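Local coordinates for protein TrwG component of type IV secretion system (Bartonella birtlesii, PDB 4JF8) that is a VirB8-family component of a type IV secretion system, probably a scaffold of its inner-membrane part, seen here as its soluble, probably periplasmic, C-terminal domain, at the interface of chains A and B. Residues are numbered along the deposited sequence; one frame, centred on the assembly and turned at random. Chains: chain A/B, TrwG component of type IV secretion system.

Contacts 1 and 2 belong to one two-fold symmetric interface between two copies of the TrwG soluble domain. The centres of their C-alpha atoms lie about 22 Å apart. They share no residues. Contact 1 sets helix 42-57 of chain B against helix 154-159 and the following loop of chain A, and recurs with the chains exchanged. Contact 2 lies on the two-fold axis, where the end of the loop between helices 42-57 and 64-73, with the start of helix 64-73, meets its own copy. Both combine carbon packing with bridging water. The pairing may reflect a dimer, which the crystal alone does not prove.

Contact 1: the interface of chains A and B. Residues chain A 157-158, 161-162; chain B 43-44, 47.
B:Val43 and B:Tyr47 close on A:Pro161 from two directions, and this is the tight part of the contact. Both residues come from helix 42-57 of chain B, one turn apart. The proline follows helix 154-159 of chain A. Its ring edge lies over one face of the tyrosine ring, towards the CG and CD1 side. A:Pro161 CD is 3.4 Å from B:Tyr47 CD1, and A:Pro161 CG is 3.7 Å from B:Tyr47 CG. The backbone oxygen A:Leu158 O comes in at the CD1 edge, 3.1 Å from B:Tyr47 CD1, tilted out of the ring plane to the side opposite the proline.

B:Val43 reaches the proline with one methyl. Its CG1 is anti to the backbone N (chi1 174°) and presses on A:Pro161 CB at 3.4 Å, closer than usual for two carbons. The same methyl also touches A:Arg157 CG at 3.8 Å, and these two side chains cross at about a right angle. The flanks are looser. The arginine chain bends at chi3 (58°), and its guanidinium points away from B:Val43. On the other flank, the tip of B:Val44 CG2 meets the side of methyl CD2 of A:Leu162 at 3.9 Å.

Water supplies the polar links. No direct hydrogen bond joins the chains here. Water 1 bridges the backbone oxygens of A:Leu158 and B:Tyr47. Water 2 links the other carbonyl pair: it lies 2.9 Å from A:Arg157 O and 2.7 Å from B:Val43 O.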
# COMPACT_ATOMS: atom_id res chain seq x y z
N ARG A 157 9.12 -2.67 10.42
CA ARG A 157 8.01 -3.16 11.21
C ARG A 157 6.72 -2.40 10.91
O ARG A 157 5.62 -2.97 10.90
CB ARG A 157 8.38 -3.03 12.67
CG ARG A 157 7.42 -3.67 13.63
CD ARG A 157 8.09 -3.88 14.98
NE ARG A 157 8.61 -2.67 15.61
CZ ARG A 157 9.89 -2.40 15.85
NH1 ARG A 157 10.86 -3.21 15.45
NH2 ARG A 157 10.22 -1.28 16.48
N LEU A 158 6.84 -1.11 10.58
CA LEU A 158 5.67 -0.29 10.25
C LEU A 158 5.03 -0.70 8.93
O LEU A 158 3.86 -0.40 8.71
CB LEU A 158 6.05 1.18 10.16
CG LEU A 158 6.09 1.98 11.44
CD1 LEU A 158 6.55 3.40 11.13
CD2 LEU A 158 4.71 2.00 12.09
N PRO A 161 4.21 -5.73 9.58
CA PRO A 161 4.07 -5.92 11.04
C PRO A 161 4.23 -7.37 11.50
O PRO A 161 4.71 -7.58 12.60
CB PRO A 161 2.64 -5.41 11.32
CG PRO A 161 1.95 -5.45 9.98
CD PRO A 161 3.03 -5.07 9.01
N LEU A 162 3.82 -8.33 10.67
CA LEU A 162 3.84 -9.74 11.01
C LEU A 162 5.06 -10.46 10.49
O LEU A 162 5.21 -11.66 10.74
CB LEU A 162 2.58 -10.41 10.48
CG LEU A 162 1.25 -9.77 10.85
CD1 LEU A 162 0.12 -10.56 10.21
CD2 LEU A 162 1.07 -9.68 12.34
N VAL B 43 1.64 -3.29 17.21
CA VAL B 43 2.31 -3.39 15.90
C VAL B 43 1.30 -3.34 14.74
O VAL B 43 1.50 -2.63 13.75
CB VAL B 43 3.26 -4.62 15.85
CG1 VAL B 43 3.85 -4.80 14.48
CG2 VAL B 43 4.39 -4.47 16.85
N VAL B 44 0.21 -4.08 14.86
CA VAL B 44 -0.81 -4.07 13.82
C VAL B 44 -1.55 -2.73 13.79
O VAL B 44 -1.77 -2.18 12.70
CB VAL B 44 -1.76 -5.27 13.93
CG1 VAL B 44 -2.94 -5.10 13.00
CG2 VAL B 44 -0.97 -6.56 13.62
N TYR B 47 0.60 -0.26 12.02
CA TYR B 47 0.60 -0.49 10.57
C TYR B 47 -0.57 0.24 9.93
O TYR B 47 -0.38 0.99 8.95
CB TYR B 47 0.53 -1.98 10.27
CG TYR B 47 0.36 -2.28 8.80
CD1 TYR B 47 1.45 -2.27 7.95
CD2 TYR B 47 -0.90 -2.51 8.24
CE1 TYR B 47 1.31 -2.53 6.59
CE2 TYR B 47 -1.05 -2.76 6.88
CZ TYR B 47 0.06 -2.75 6.06
OH TYR B 47 -0.06 -2.98 4.71
O HOH W 1 1.94 0.98 7.41
O HOH W 2 3.86 -1.68 12.74

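Contact 2: the interface of chains A and B. Residues chain A 62-63, 66; chain B 62-63, 66.
The loop between helices 42-57 and 64-73 of chain A, just before helix 64-73, meets the same loop of chain B across the two-fold axis. The first turn of helix 64-73 flanks it on each side. The two aspartates face each other, with A:Asp62 CB 3.9 Å from B:Asp62 CB. The side chains cross at about a right angle, yet their carboxylates stack face to face with planes 3° apart. A:Asp62 OD1 lies 3.9 Å from B:Asp62 OD1. Two carboxylates this close should repel if both are charged, and the pair may hold a proton more readily than an isolated aspartate.

Water may ease this. Water 4 lies 2.5 Å from carboxylate oxygen OD2 of A:Asp62 and 2.6 Å from B:Asp62 O. Water 3 makes the reverse bridge, from B:Asp62 OD2 to A:Asp62 O. Each carboxylate is therefore tied through water to the backbone of the other chain. The side chain reaches its water with CG anti to the carbonyl carbon (chi1 -65°).

Beside the aspartates, A:Thr63 and B:Thr63 touch methyl to methyl, with A:Thr63 CG2 3.9 Å from B:Thr63 CG2. Each OG1 sits between the backbone N and the carbonyl carbon (chi1 61°) and points away from this methyl contact. A:Leu66 and B:Leu66 add a looser apolar margin. A:Leu66 CD1 is 4.1 Å from B:Thr63 CG2, and the twin contact is alike. Within this patch the polar links between the chains run through water. The site joins two copies of the soluble domain at their symmetry axis and may help TrwG to dimerise.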
# COMPACT_ATOMS: atom_id res chain seq x y z
N ASP A 62 5.06 5.65 -12.35
CA ASP A 62 4.47 6.51 -11.32
C ASP A 62 4.53 5.90 -9.93
O ASP A 62 4.51 6.65 -8.95
CB ASP A 62 3.00 6.84 -11.63
CG ASP A 62 2.83 7.67 -12.89
OD1 ASP A 62 3.81 8.26 -13.37
OD2 ASP A 62 1.69 7.67 -13.38
N THR A 63 4.57 4.57 -9.82
CA THR A 63 4.54 3.91 -8.51
C THR A 63 5.70 2.95 -8.33
O THR A 63 5.75 2.24 -7.33
CB THR A 63 3.20 3.19 -8.28
OG1 THR A 63 3.01 2.17 -9.28
CG2 THR A 63 2.04 4.17 -8.32
N LEU A 66 7.70 2.62 -4.86
CA LEU A 66 6.89 1.93 -3.86
C LEU A 66 6.71 0.46 -4.18
O LEU A 66 6.81 -0.39 -3.28
CB LEU A 66 5.52 2.58 -3.76
CG LEU A 66 5.53 3.97 -3.15
CD1 LEU A 66 4.21 4.64 -3.46
CD2 LEU A 66 5.77 3.91 -1.65
N ASP B 62 1.08 11.42 -8.87
CA ASP B 62 1.50 10.08 -9.31
C ASP B 62 0.81 8.96 -8.55
O ASP B 62 0.71 7.85 -9.08
CB ASP B 62 3.01 9.88 -9.18
CG ASP B 62 3.82 10.80 -10.09
OD1 ASP B 62 3.25 11.37 -11.04
OD2 ASP B 62 5.01 10.95 -9.78
N THR B 63 0.38 9.20 -7.31
CA THR B 63 -0.20 8.14 -6.48
C THR B 63 -1.57 8.53 -5.95
O THR B 63 -2.14 7.79 -5.14
CB THR B 63 0.73 7.76 -5.33
OG1 THR B 63 0.97 8.89 -4.48
CG2 THR B 63 2.06 7.22 -5.86
N LEU B 66 -4.62 5.92 -5.77
CA LEU B 66 -4.41 4.95 -4.70
C LEU B 66 -4.54 5.58 -3.33
O LEU B 66 -5.16 4.98 -2.43
CB LEU B 66 -3.03 4.33 -4.83
CG LEU B 66 -2.88 3.41 -6.03
CD1 LEU B 66 -1.40 3.17 -6.26
CD2 LEU B 66 -3.61 2.10 -5.82
O HOH W 3 5.88 8.84 -8.78
O HOH W 4 0.00 7.51 -11.56